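Local coordinates for protein agmatinase (Deinococcus radiodurans, PDB 1WOH) that probably hydrolyses agmatine to putrescine and urea, as a manganese-dependent hexameric enzyme of the arginase (ureohydrolase) family, at residues L60-P65 against M289-M294; P114-G119 against R129-V134; L137-L142 against S161-A166. All coordinates share one frame; numbering follows the deposited sequence.

Contact 1 (L60-P65 against M289-M294); sequences LRSVPP and MARLVM
This is a loop-on-helix packing contact between the loop that leaves helix 51-59 and helix 284-302, next to another subunit: Ser62 and Pro64 of the loop rest against Arg291 and Met294 of the helix. The backbones come closest at Ser62 and Arg291, whose CA atoms lie 6.1 Å apart, and no hydrogen bond spans the two segments. Ser62 and Met294 share most of the contact. The CG of Met294 lies anti to its own carbonyl carbon (chi1 -68°) and the chain then bends at chi2 and chi3, which curls it over the loop: CG of Met294 sits 3.5 Å from the carbonyl O of Ser62, and its methyl CE reaches 3.6 Å from CD of Pro64. That methyl also lies against CG and CB of the proline ring, and the two side chains cross at about a right angle. Ser62 is buried, its OG 4.0 Å from CA of Arg291. The guanidinium of Arg291 turns away from the loop, to Glu295 on its own helix and to Glu245 of a second subunit, while Arg185 of that subunit bonds the carbonyl oxygens of Val63 and Pro65. It is loop-on-helix packing at a subunit interface of the hexamer, in the arginase-type alpha/beta fold, away from the manganese ligands.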
ATOM      1  N   LEU A  60      -4.747 -21.889  -5.216  1.00 15.42           N
ATOM      2  CA  LEU A  60      -5.952 -22.073  -6.016  1.00 17.84           C
ATOM      3  C   LEU A  60      -5.651 -21.717  -7.471  1.00 19.58           C
ATOM      4  O   LEU A  60      -6.440 -22.005  -8.366  1.00 20.12           O
ATOM      5  CB  LEU A  60      -7.105 -21.222  -5.470  1.00 16.79           C
ATOM      6  CG  LEU A  60      -7.503 -21.559  -4.025  1.00 16.24           C
ATOM      7  CD1 LEU A  60      -8.779 -20.817  -3.652  1.00 17.51           C
ATOM      8  CD2 LEU A  60      -7.703 -23.060  -3.881  1.00 17.82           C
ATOM      9  N   ARG A  61      -4.499 -21.093  -7.698  1.00 21.54           N
ATOM     10  CA  ARG A  61      -4.062 -20.741  -9.042  1.00 23.16           C
ATOM     11  C   ARG A  61      -3.226 -21.896  -9.590  1.00 23.19           C
ATOM     12  O   ARG A  61      -2.761 -21.848 -10.730  1.00 24.27           O
ATOM     13  CB  ARG A  61      -3.209 -19.470  -9.016  1.00 27.35           C
ATOM     14  CG  ARG A  61      -3.998 -18.176  -9.079  1.00 32.07           C
ATOM     15  CD  ARG A  61      -4.230 -17.744 -10.517  1.00 39.99           C
ATOM     16  NE  ARG A  61      -4.869 -18.789 -11.309  1.00 47.57           N
ATOM     17  CZ  ARG A  61      -5.245 -18.647 -12.577  1.00 50.62           C
ATOM     18  NH1 ARG A  61      -5.049 -17.496 -13.207  1.00 51.87           N
ATOM     19  NH2 ARG A  61      -5.820 -19.658 -13.216  1.00 52.48           N
ATOM     20  N   SER A  62      -3.039 -22.927  -8.768  1.00 22.29           N
ATOM     21  CA  SER A  62      -2.247 -24.099  -9.144  1.00 22.33           C
ATOM     22  C   SER A  62      -2.861 -25.416  -8.658  1.00 21.75           C
ATOM     23  O   SER A  62      -2.197 -26.211  -7.985  1.00 21.84           O
ATOM     24  CB  SER A  62      -0.827 -23.974  -8.583  1.00 22.21           C
ATOM     25  OG  SER A  62      -0.175 -22.816  -9.077  1.00 24.27           O
ATOM     26  N   VAL A  63      -4.124 -25.648  -8.996  1.00 20.88           N
ATOM     27  CA  VAL A  63      -4.803 -26.869  -8.585  1.00 19.58           C
ATOM     28  C   VAL A  63      -4.433 -28.012  -9.534  1.00 19.99           C
ATOM     29  O   VAL A  63      -4.578 -27.888 -10.750  1.00 17.91           O
ATOM     30  CB  VAL A  63      -6.335 -26.680  -8.590  1.00 19.46           C
ATOM     31  CG1 VAL A  63      -7.018 -27.949  -8.109  1.00 18.49           C
ATOM     32  CG2 VAL A  63      -6.714 -25.503  -7.701  1.00 18.31           C
ATOM     33  N   PRO A  64      -3.960 -29.141  -8.982  1.00 18.55           N
ATOM     34  CA  PRO A  64      -3.560 -30.315  -9.765  1.00 19.45           C
ATOM     35  C   PRO A  64      -4.760 -31.081 -10.315  1.00 19.49           C
ATOM     36  O   PRO A  64      -5.881 -30.901  -9.847  1.00 21.54           O
ATOM     37  CB  PRO A  64      -2.778 -31.138  -8.752  1.00 18.66           C
ATOM     38  CG  PRO A  64      -3.577 -30.910  -7.498  1.00 19.14           C
ATOM     39  CD  PRO A  64      -3.808 -29.404  -7.538  1.00 20.13           C
ATOM     40  N   PRO A  65      -4.535 -31.956 -11.311  1.00 19.88           N
ATOM     41  CA  PRO A  65      -3.245 -32.261 -11.940  1.00 18.40           C
ATOM     42  C   PRO A  65      -2.856 -31.221 -12.991  1.00 18.52           C
ATOM     43  O   PRO A  65      -3.635 -30.316 -13.291  1.00 17.80           O
ATOM     44  CB  PRO A  65      -3.481 -33.640 -12.540  1.00 19.26           C
ATOM     45  CG  PRO A  65      -4.904 -33.539 -12.985  1.00 21.08           C
ATOM     46  CD  PRO A  65      -5.585 -32.861 -11.812  1.00 19.46           C
ATOM     47  N   MET A 289       5.530 -18.805  -4.925  1.00  7.58           N
ATOM     48  CA  MET A 289       5.931 -19.839  -3.976  1.00  9.19           C
ATOM     49  C   MET A 289       4.929 -20.987  -3.859  1.00 10.48           C
ATOM     50  O   MET A 289       5.309 -22.118  -3.550  1.00 11.62           O
ATOM     51  CB  MET A 289       6.220 -19.222  -2.610  1.00 10.75           C
ATOM     52  CG  MET A 289       7.487 -18.373  -2.592  1.00 12.39           C
ATOM     53  SD  MET A 289       9.043 -19.249  -3.014  1.00 10.05           S
ATOM     54  CE  MET A 289       8.583 -20.957  -2.767  1.00 23.00           C
ATOM     55  N   ALA A 290       3.651 -20.711  -4.099  1.00 10.08           N
ATOM     56  CA  ALA A 290       2.655 -21.776  -4.063  1.00 11.62           C
ATOM     57  C   ALA A 290       2.922 -22.659  -5.286  1.00 13.61           C
ATOM     58  O   ALA A 290       2.825 -23.890  -5.218  1.00 12.68           O
ATOM     59  CB  ALA A 290       1.248 -21.199  -4.132  1.00 13.40           C
ATOM     60  N   ARG A 291       3.268 -22.026  -6.407  1.00 12.99           N
ATOM     61  CA  ARG A 291       3.555 -22.784  -7.619  1.00 13.03           C
ATOM     62  C   ARG A 291       4.808 -23.631  -7.423  1.00 12.61           C
ATOM     63  O   ARG A 291       4.878 -24.771  -7.884  1.00 11.60           O
ATOM     64  CB  ARG A 291       3.763 -21.859  -8.821  1.00 15.57           C
ATOM     65  CG  ARG A 291       4.000 -22.660 -10.093  1.00 17.20           C
ATOM     66  CD  ARG A 291       4.517 -21.835 -11.247  1.00 21.49           C
ATOM     67  NE  ARG A 291       5.504 -22.611 -11.994  1.00 21.66           N
ATOM     68  CZ  ARG A 291       5.872 -22.361 -13.244  1.00 21.62           C
ATOM     69  NH1 ARG A 291       5.331 -21.352 -13.912  1.00 22.67           N
ATOM     70  NH2 ARG A 291       6.802 -23.114 -13.817  1.00 22.11           N
ATOM     71  N   LEU A 292       5.805 -23.073  -6.744  1.00 10.19           N
ATOM     72  CA  LEU A 292       7.036 -23.813  -6.505  1.00 10.89           C
ATOM     73  C   LEU A 292       6.721 -25.106  -5.763  1.00 10.17           C
ATOM     74  O   LEU A 292       7.272 -26.162  -6.077  1.00 11.26           O
ATOM     75  CB  LEU A 292       8.030 -22.990  -5.666  1.00  9.61           C
ATOM     76  CG  LEU A 292       9.415 -23.643  -5.577  1.00  8.83           C
ATOM     77  CD1 LEU A 292      10.251 -23.179  -6.768  1.00 11.73           C
ATOM     78  CD2 LEU A 292      10.131 -23.250  -4.292  1.00  9.20           C
ATOM     79  N   VAL A 293       5.841 -25.028  -4.767  1.00 10.77           N
ATOM     80  CA  VAL A 293       5.494 -26.221  -4.004  1.00 10.64           C
ATOM     81  C   VAL A 293       4.817 -27.231  -4.921  1.00 13.60           C
ATOM     82  O   VAL A 293       5.172 -28.416  -4.922  1.00 12.38           O
ATOM     83  CB  VAL A 293       4.551 -25.899  -2.820  1.00 11.29           C
ATOM     84  CG1 VAL A 293       4.075 -27.191  -2.167  1.00 13.29           C
ATOM     85  CG2 VAL A 293       5.286 -25.041  -1.781  1.00 11.94           C
ATOM     86  N   MET A 294       3.860 -26.761  -5.717  1.00 11.55           N
ATOM     87  CA  MET A 294       3.147 -27.656  -6.622  1.00 13.56           C
ATOM     88  C   MET A 294       4.056 -28.236  -7.702  1.00 12.45           C
ATOM     89  O   MET A 294       3.939 -29.416  -8.045  1.00 15.49           O
ATOM     90  CB  MET A 294       1.956 -26.940  -7.283  1.00 13.20           C
ATOM     91  CG  MET A 294       0.811 -26.582  -6.329  1.00 15.51           C
ATOM     92  SD  MET A 294       0.322 -27.901  -5.203  1.00 19.40           S
ATOM     93  CE  MET A 294      -0.390 -29.113  -6.380  1.00 17.63           C
TER

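Contact 2 (P114-G119 against R129-V134); sequences PVFLGG and RAFADV
Strand 114-118 and the loop 129-134 keep their backbones well apart, the closest CA atoms being those of Pro114 and Ala130 at 11.0 Å, so side chains alone bridge the gap. The loop includes a type I beta turn from Phe131 to Val134, closed by the bond from Val134 N to Phe131 O (3.1 Å). Two phenylalanines approach from opposite directions and meet at their rims: CE1 of Phe116 is 3.8 Å from CZ of Phe131, and each of these atoms lies at the edge of the other ring, near its plane. The pair is therefore edge against edge, with neither ring offering its face to the other. In both residues chi1 (-56° for Phe116, -63° for Phe131) sets the ring beside the backbone N and sends it into the space between the segments. Pro114 adds a second apolar touch on the same ring rim, its CG 4.0 Å from CZ of Phe131. All three residues are buried, and the contact is wholly apolar. Around it, Phe131 also meets Tyr225 of strand 223-229 edge-to-face and makes a cation-pi contact with Arg108 of helix 93-108. Strand 114-118 is hydrogen-bonded to strand 266-273 through the backbones of Pro114 and Phe116, and the side chain of Phe131 packs onto this sheet, against Phe116, Val268 and Tyr225, from the turn that leads from helix 124-128 into strand 137-142.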
ATOM      1  N   PRO A 114       4.518 -35.075   3.168  1.00 15.01           N
ATOM      2  CA  PRO A 114       3.855 -33.983   3.883  1.00 13.99           C
ATOM      3  C   PRO A 114       4.456 -32.652   3.441  1.00 12.38           C
ATOM      4  O   PRO A 114       5.656 -32.563   3.193  1.00 12.28           O
ATOM      5  CB  PRO A 114       4.161 -34.298   5.339  1.00 15.45           C
ATOM      6  CG  PRO A 114       5.542 -34.879   5.247  1.00 14.38           C
ATOM      7  CD  PRO A 114       5.445 -35.801   4.055  1.00 14.14           C
ATOM      8  N   VAL A 115       3.610 -31.637   3.322  1.00 12.08           N
ATOM      9  CA  VAL A 115       4.043 -30.298   2.938  1.00 12.44           C
ATOM     10  C   VAL A 115       3.728 -29.366   4.096  1.00 10.75           C
ATOM     11  O   VAL A 115       2.565 -29.208   4.482  1.00 10.60           O
ATOM     12  CB  VAL A 115       3.313 -29.822   1.679  1.00 14.19           C
ATOM     13  CG1 VAL A 115       3.685 -28.380   1.374  1.00 14.41           C
ATOM     14  CG2 VAL A 115       3.680 -30.728   0.510  1.00 13.97           C
ATOM     15  N   PHE A 116       4.775 -28.760   4.647  1.00 10.86           N
ATOM     16  CA  PHE A 116       4.640 -27.862   5.788  1.00 12.01           C
ATOM     17  C   PHE A 116       4.776 -26.409   5.373  1.00 10.88           C
ATOM     18  O   PHE A 116       5.794 -26.011   4.812  1.00 10.83           O
ATOM     19  CB  PHE A 116       5.707 -28.198   6.832  1.00 11.43           C
ATOM     20  CG  PHE A 116       5.670 -29.630   7.288  1.00 12.67           C
ATOM     21  CD1 PHE A 116       6.773 -30.461   7.105  1.00 12.44           C
ATOM     22  CD2 PHE A 116       4.524 -30.155   7.873  1.00 12.75           C
ATOM     23  CE1 PHE A 116       6.728 -31.794   7.499  1.00 15.39           C
ATOM     24  CE2 PHE A 116       4.474 -31.486   8.267  1.00 13.10           C
ATOM     25  CZ  PHE A 116       5.577 -32.305   8.078  1.00 14.82           C
ATOM     26  N   LEU A 117       3.759 -25.618   5.690  1.00 12.62           N
ATOM     27  CA  LEU A 117       3.743 -24.204   5.345  1.00 12.19           C
ATOM     28  C   LEU A 117       4.037 -23.330   6.568  1.00 11.70           C
ATOM     29  O   LEU A 117       3.236 -23.272   7.498  1.00 12.24           O
ATOM     30  CB  LEU A 117       2.367 -23.838   4.768  1.00 11.15           C
ATOM     31  CG  LEU A 117       1.847 -24.786   3.679  1.00 12.54           C
ATOM     32  CD1 LEU A 117       0.422 -24.423   3.308  1.00 13.68           C
ATOM     33  CD2 LEU A 117       2.747 -24.715   2.460  1.00 10.92           C
ATOM     34  N   GLY A 118       5.189 -22.663   6.561  1.00 13.27           N
ATOM     35  CA  GLY A 118       5.545 -21.786   7.667  1.00 11.37           C
ATOM     36  C   GLY A 118       4.904 -20.424   7.448  1.00 10.15           C
ATOM     37  O   GLY A 118       4.247 -20.232   6.425  1.00  9.18           O
ATOM     38  N   GLY A 119       5.090 -19.467   8.364  1.00  9.63           N
ATOM     39  CA  GLY A 119       5.891 -19.661   9.563  1.00  9.95           C
ATOM     40  C   GLY A 119       7.336 -19.241   9.367  1.00 12.97           C
ATOM     41  O   GLY A 119       7.866 -19.391   8.267  1.00 12.42           O
ATOM     42  N   ARG A 129      11.685 -32.877  14.054  1.00 14.45           N
ATOM     43  CA  ARG A 129      11.643 -33.849  15.142  1.00 14.50           C
ATOM     44  C   ARG A 129      10.684 -34.992  14.822  1.00 16.02           C
ATOM     45  O   ARG A 129      10.783 -36.077  15.399  1.00 16.73           O
ATOM     46  CB  ARG A 129      11.224 -33.189  16.461  1.00 15.11           C
ATOM     47  CG  ARG A 129      12.237 -32.207  17.024  1.00 14.10           C
ATOM     48  CD  ARG A 129      11.973 -31.895  18.504  1.00 15.31           C
ATOM     49  NE  ARG A 129      10.649 -31.327  18.742  1.00 17.12           N
ATOM     50  CZ  ARG A 129      10.263 -30.802  19.903  1.00 18.10           C
ATOM     51  NH1 ARG A 129      11.104 -30.774  20.932  1.00 18.51           N
ATOM     52  NH2 ARG A 129       9.043 -30.306  20.042  1.00 17.15           N
ATOM     53  N   ALA A 130       9.759 -34.753  13.898  1.00 16.15           N
ATOM     54  CA  ALA A 130       8.793 -35.778  13.526  1.00 15.60           C
ATOM     55  C   ALA A 130       9.376 -36.823  12.578  1.00 17.18           C
ATOM     56  O   ALA A 130       8.689 -37.775  12.206  1.00 18.06           O
ATOM     57  CB  ALA A 130       7.569 -35.133  12.896  1.00 15.14           C
ATOM     58  N   PHE A 131      10.635 -36.646  12.188  1.00 16.63           N
ATOM     59  CA  PHE A 131      11.298 -37.573  11.272  1.00 17.26           C
ATOM     60  C   PHE A 131      12.439 -38.319  11.965  1.00 18.18           C
ATOM     61  O   PHE A 131      13.425 -38.698  11.338  1.00 18.71           O
ATOM     62  CB  PHE A 131      11.847 -36.814  10.058  1.00 15.54           C
ATOM     63  CG  PHE A 131      10.783 -36.158   9.220  1.00 15.95           C
ATOM     64  CD1 PHE A 131      10.087 -35.045   9.692  1.00 14.86           C
ATOM     65  CD2 PHE A 131      10.467 -36.664   7.962  1.00 15.95           C
ATOM     66  CE1 PHE A 131       9.088 -34.443   8.919  1.00 13.08           C
ATOM     67  CE2 PHE A 131       9.472 -36.073   7.178  1.00 12.59           C
ATOM     68  CZ  PHE A 131       8.780 -34.962   7.655  1.00 13.30           C
ATOM     69  N   ALA A 132      12.297 -38.531  13.266  1.00 18.97           N
ATOM     70  CA  ALA A 132      13.330 -39.221  14.031  1.00 21.03           C
ATOM     71  C   ALA A 132      13.584 -40.647  13.542  1.00 20.38           C
ATOM     72  O   ALA A 132      14.692 -41.164  13.682  1.00 22.65           O
ATOM     73  CB  ALA A 132      12.953 -39.236  15.509  1.00 20.18           C
ATOM     74  N   ASP A 133      12.568 -41.276  12.961  1.00 22.71           N
ATOM     75  CA  ASP A 133      12.704 -42.652  12.491  1.00 24.29           C
ATOM     76  C   ASP A 133      13.217 -42.806  11.065  1.00 24.36           C
ATOM     77  O   ASP A 133      13.234 -43.915  10.530  1.00 24.24           O
ATOM     78  CB  ASP A 133      11.370 -43.394  12.641  1.00 26.70           C
ATOM     79  CG  ASP A 133      10.277 -42.827  11.753  1.00 28.84           C
ATOM     80  OD1 ASP A 133       9.109 -43.235  11.919  1.00 29.80           O
ATOM     81  OD2 ASP A 133      10.583 -41.981  10.887  1.00 29.40           O
ATOM     82  N   VAL A 134      13.630 -41.705  10.444  1.00 24.40           N
ATOM     83  CA  VAL A 134      14.151 -41.765   9.080  1.00 22.69           C
ATOM     84  C   VAL A 134      15.663 -41.975   9.108  1.00 23.60           C
ATOM     85  O   VAL A 134      16.420 -41.107   9.547  1.00 24.05           O
ATOM     86  CB  VAL A 134      13.828 -40.469   8.296  1.00 21.64           C
ATOM     87  CG1 VAL A 134      14.421 -40.545   6.898  1.00 21.88           C
ATOM     88  CG2 VAL A 134      12.324 -40.269   8.225  1.00 18.06           C
TER

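Contact 3 (L137-L142 against S161-A166); sequences LHVVQL and SPFRRA
Strand 137-142 and the first turn of helix 162-169 approach with a nearest CA separation of 9.3 Å, between Val139 and Phe163, and side chains alone close that distance. Phe163 is the centre of the contact. A chi1 of -64° swings its ring out toward the strand, where it meets two residues, Val139 and Gln141, whose side chains rise from the same side of the strand. CG1 of Val139 lies 3.9 Å from CE2 of Phe163, at an oblique angle to the ring. Gln141 and Phe163 reach toward each other from opposite directions: CG of Gln141 is anti to the backbone N (chi1 164°) and the chain runs on extended, which brings the amide to the CD1-CE1 side of the ring. There NE2 of Gln141 is 3.3 Å from CE1 of Phe163. OE1 of Gln141 sits over one face of the ring, 3.7 Å from the same CE1 of Phe163. Amide and ring planes are 37° apart, so the two groups lean on each other without lying parallel. The amide is held by other partners: OE1 bonds to Thr178 OG1, and NE2 to Asp143 OD2 and Leu146 O. Phe163 in turn meets the ring of His121 with the planes nearly perpendicular. The strand and helix belong to the beta-alpha-beta unit completed by strand 173-181. Asp143 and His121 are manganese ligands in this protein. The bonds that fix the buried amide also reach that metal-binding carboxylate, consistent with a second-shell role for Gln141; the same ring touches both the amide and the metal-binding histidine, consistent with such a role for Phe163.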
ATOM      1  N   LEU A 137      18.855 -39.359   7.631  1.00 19.01           N
ATOM      2  CA  LEU A 137      18.093 -38.248   7.085  1.00 17.06           C
ATOM      3  C   LEU A 137      19.011 -37.137   6.581  1.00 16.79           C
ATOM      4  O   LEU A 137      19.938 -36.699   7.279  1.00 15.23           O
ATOM      5  CB  LEU A 137      17.146 -37.693   8.151  1.00 16.65           C
ATOM      6  CG  LEU A 137      16.368 -36.426   7.776  1.00 15.80           C
ATOM      7  CD1 LEU A 137      15.428 -36.744   6.630  1.00 15.55           C
ATOM      8  CD2 LEU A 137      15.584 -35.905   8.993  1.00 15.88           C
ATOM      9  N   HIS A 138      18.746 -36.693   5.352  1.00 15.40           N
ATOM     10  CA  HIS A 138      19.499 -35.622   4.718  1.00 15.00           C
ATOM     11  C   HIS A 138      18.548 -34.454   4.504  1.00 13.65           C
ATOM     12  O   HIS A 138      17.367 -34.657   4.240  1.00 15.91           O
ATOM     13  CB  HIS A 138      20.026 -36.045   3.344  1.00 14.60           C
ATOM     14  CG  HIS A 138      21.213 -36.954   3.394  1.00 16.89           C
ATOM     15  ND1 HIS A 138      22.397 -36.662   2.753  1.00 17.90           N
ATOM     16  CD2 HIS A 138      21.392 -38.154   3.992  1.00 16.91           C
ATOM     17  CE1 HIS A 138      23.256 -37.646   2.954  1.00 15.77           C
ATOM     18  NE2 HIS A 138      22.672 -38.562   3.704  1.00 18.36           N
ATOM     19  N   VAL A 139      19.056 -33.237   4.641  1.00 12.77           N
ATOM     20  CA  VAL A 139      18.228 -32.063   4.393  1.00 14.01           C
ATOM     21  C   VAL A 139      18.847 -31.261   3.267  1.00 13.08           C
ATOM     22  O   VAL A 139      20.057 -31.017   3.259  1.00 12.39           O
ATOM     23  CB  VAL A 139      18.117 -31.124   5.624  1.00 13.35           C
ATOM     24  CG1 VAL A 139      17.430 -29.800   5.214  1.00 13.34           C
ATOM     25  CG2 VAL A 139      17.316 -31.796   6.719  1.00 15.90           C
ATOM     26  N   VAL A 140      18.018 -30.893   2.292  1.00 11.46           N
ATOM     27  CA  VAL A 140      18.459 -30.054   1.183  1.00 11.57           C
ATOM     28  C   VAL A 140      17.773 -28.734   1.511  1.00 10.48           C
ATOM     29  O   VAL A 140      16.551 -28.631   1.490  1.00 10.93           O
ATOM     30  CB  VAL A 140      17.982 -30.586  -0.187  1.00 11.81           C
ATOM     31  CG1 VAL A 140      18.232 -29.531  -1.261  1.00 13.81           C
ATOM     32  CG2 VAL A 140      18.753 -31.859  -0.541  1.00 11.98           C
ATOM     33  N   GLN A 141      18.588 -27.739   1.828  1.00 11.44           N
ATOM     34  CA  GLN A 141      18.107 -26.431   2.248  1.00 11.18           C
ATOM     35  C   GLN A 141      18.395 -25.292   1.271  1.00 11.34           C
ATOM     36  O   GLN A 141      19.556 -25.034   0.943  1.00 12.46           O
ATOM     37  CB  GLN A 141      18.749 -26.136   3.620  1.00 12.62           C
ATOM     38  CG  GLN A 141      18.716 -24.701   4.096  1.00 14.69           C
ATOM     39  CD  GLN A 141      19.647 -24.460   5.286  1.00 13.23           C
ATOM     40  OE1 GLN A 141      20.441 -25.332   5.662  1.00 15.25           O
ATOM     41  NE2 GLN A 141      19.564 -23.268   5.871  1.00 14.55           N
ATOM     42  N   LEU A 142      17.341 -24.624   0.797  1.00 10.24           N
ATOM     43  CA  LEU A 142      17.506 -23.468  -0.092  1.00 10.92           C
ATOM     44  C   LEU A 142      17.395 -22.306   0.886  1.00 11.23           C
ATOM     45  O   LEU A 142      16.414 -22.208   1.620  1.00 11.49           O
ATOM     46  CB  LEU A 142      16.388 -23.390  -1.131  1.00 11.88           C
ATOM     47  CG  LEU A 142      16.337 -24.493  -2.195  1.00 12.15           C
ATOM     48  CD1 LEU A 142      15.314 -24.110  -3.242  1.00 11.24           C
ATOM     49  CD2 LEU A 142      17.692 -24.665  -2.851  1.00 14.06           C
ATOM     50  N   SER A 161      18.535 -20.606  14.316  1.00 11.21           N
ATOM     51  CA  SER A 161      19.009 -21.855  14.925  1.00 11.72           C
ATOM     52  C   SER A 161      18.249 -23.161  14.640  1.00 11.03           C
ATOM     53  O   SER A 161      18.604 -24.198  15.203  1.00 12.76           O
ATOM     54  CB  SER A 161      19.037 -21.702  16.451  1.00 11.09           C
ATOM     55  OG  SER A 161      19.791 -20.581  16.868  1.00 13.31           O
ATOM     56  N   PRO A 162      17.235 -23.153  13.760  1.00 11.60           N
ATOM     57  CA  PRO A 162      16.531 -24.424  13.551  1.00 12.10           C
ATOM     58  C   PRO A 162      17.315 -25.687  13.215  1.00 13.33           C
ATOM     59  O   PRO A 162      17.026 -26.756  13.761  1.00 11.51           O
ATOM     60  CB  PRO A 162      15.494 -24.074  12.486  1.00 13.78           C
ATOM     61  CG  PRO A 162      16.176 -23.024  11.688  1.00 12.16           C
ATOM     62  CD  PRO A 162      16.809 -22.156  12.760  1.00  9.69           C
ATOM     63  N   PHE A 163      18.294 -25.588  12.324  1.00 11.98           N
ATOM     64  CA  PHE A 163      19.050 -26.780  11.961  1.00 13.26           C
ATOM     65  C   PHE A 163      20.056 -27.211  13.013  1.00 12.61           C
ATOM     66  O   PHE A 163      20.454 -28.373  13.059  1.00 13.95           O
ATOM     67  CB  PHE A 163      19.710 -26.580  10.596  1.00 11.55           C
ATOM     68  CG  PHE A 163      18.716 -26.415   9.489  1.00 14.10           C
ATOM     69  CD1 PHE A 163      18.546 -25.185   8.862  1.00 14.55           C
ATOM     70  CD2 PHE A 163      17.894 -27.475   9.123  1.00 12.72           C
ATOM     71  CE1 PHE A 163      17.560 -25.013   7.881  1.00 13.63           C
ATOM     72  CE2 PHE A 163      16.907 -27.317   8.145  1.00 13.41           C
ATOM     73  CZ  PHE A 163      16.741 -26.082   7.524  1.00 12.96           C
ATOM     74  N   ARG A 164      20.450 -26.278  13.872  1.00 12.61           N
ATOM     75  CA  ARG A 164      21.385 -26.587  14.946  1.00 14.08           C
ATOM     76  C   ARG A 164      20.589 -27.366  15.994  1.00 12.35           C
ATOM     77  O   ARG A 164      21.053 -28.388  16.510  1.00 13.12           O
ATOM     78  CB  ARG A 164      21.946 -25.290  15.544  1.00 11.69           C
ATOM     79  CG  ARG A 164      23.124 -25.487  16.493  1.00 12.97           C
ATOM     80  CD  ARG A 164      24.321 -26.112  15.779  1.00 13.15           C
ATOM     81  NE  ARG A 164      25.503 -26.155  16.639  1.00 15.30           N
ATOM     82  CZ  ARG A 164      26.392 -25.171  16.754  1.00 16.28           C
ATOM     83  NH1 ARG A 164      26.258 -24.047  16.055  1.00 17.30           N
ATOM     84  NH2 ARG A 164      27.411 -25.303  17.591  1.00 16.33           N
ATOM     85  N   ARG A 165      19.382 -26.887  16.291  1.00 14.09           N
ATOM     86  CA  ARG A 165      18.509 -27.546  17.258  1.00 12.38           C
ATOM     87  C   ARG A 165      18.100 -28.913  16.713  1.00 13.66           C
ATOM     88  O   ARG A 165      18.046 -29.897  17.445  1.00 13.64           O
ATOM     89  CB  ARG A 165      17.252 -26.711  17.512  1.00 14.34           C
ATOM     90  CG  ARG A 165      17.492 -25.375  18.210  1.00 13.70           C
ATOM     91  CD  ARG A 165      17.916 -25.583  19.666  1.00 14.39           C
ATOM     92  NE  ARG A 165      19.349 -25.813  19.806  1.00 16.11           N
ATOM     93  CZ  ARG A 165      20.269 -24.864  19.672  1.00 15.39           C
ATOM     94  NH1 ARG A 165      19.903 -23.618  19.398  1.00 15.48           N
ATOM     95  NH2 ARG A 165      21.556 -25.155  19.812  1.00 14.85           N
ATOM     96  N   ALA A 166      17.815 -28.963  15.414  1.00 13.09           N
ATOM     97  CA  ALA A 166      17.413 -30.208  14.777  1.00 14.91           C
ATOM     98  C   ALA A 166      18.493 -31.284  14.910  1.00 15.89           C
ATOM     99  O   ALA A 166      18.213 -32.417  15.316  1.00 17.19           O
ATOM    100  CB  ALA A 166      17.090 -29.958  13.294  1.00 12.72           C
TER

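Along the chain, contact 2 closes before contact 3 opens, and both fall within the long span between the two halves of contact 1. Contacts 2 and 3 have centres 11 Å apart, reach the same parallel sheet, and touch where CB of Phe131 meets CD2 of Leu137 at 4.0 Å. Contact 1 is more remote, its centre about 20 Å from that of contact 2 and 25 Å from that of contact 3, across the chain's centre from the latter; yet helix 284-302 still reaches strand 114-118, through CG1 of Val293 and CG1 of Val115 at 3.8 Å. Contact 1 thus lies at a subunit interface, while contacts 2 and 3 pack on the sheet, contact 3 next to the manganese ligands His121 and Asp143.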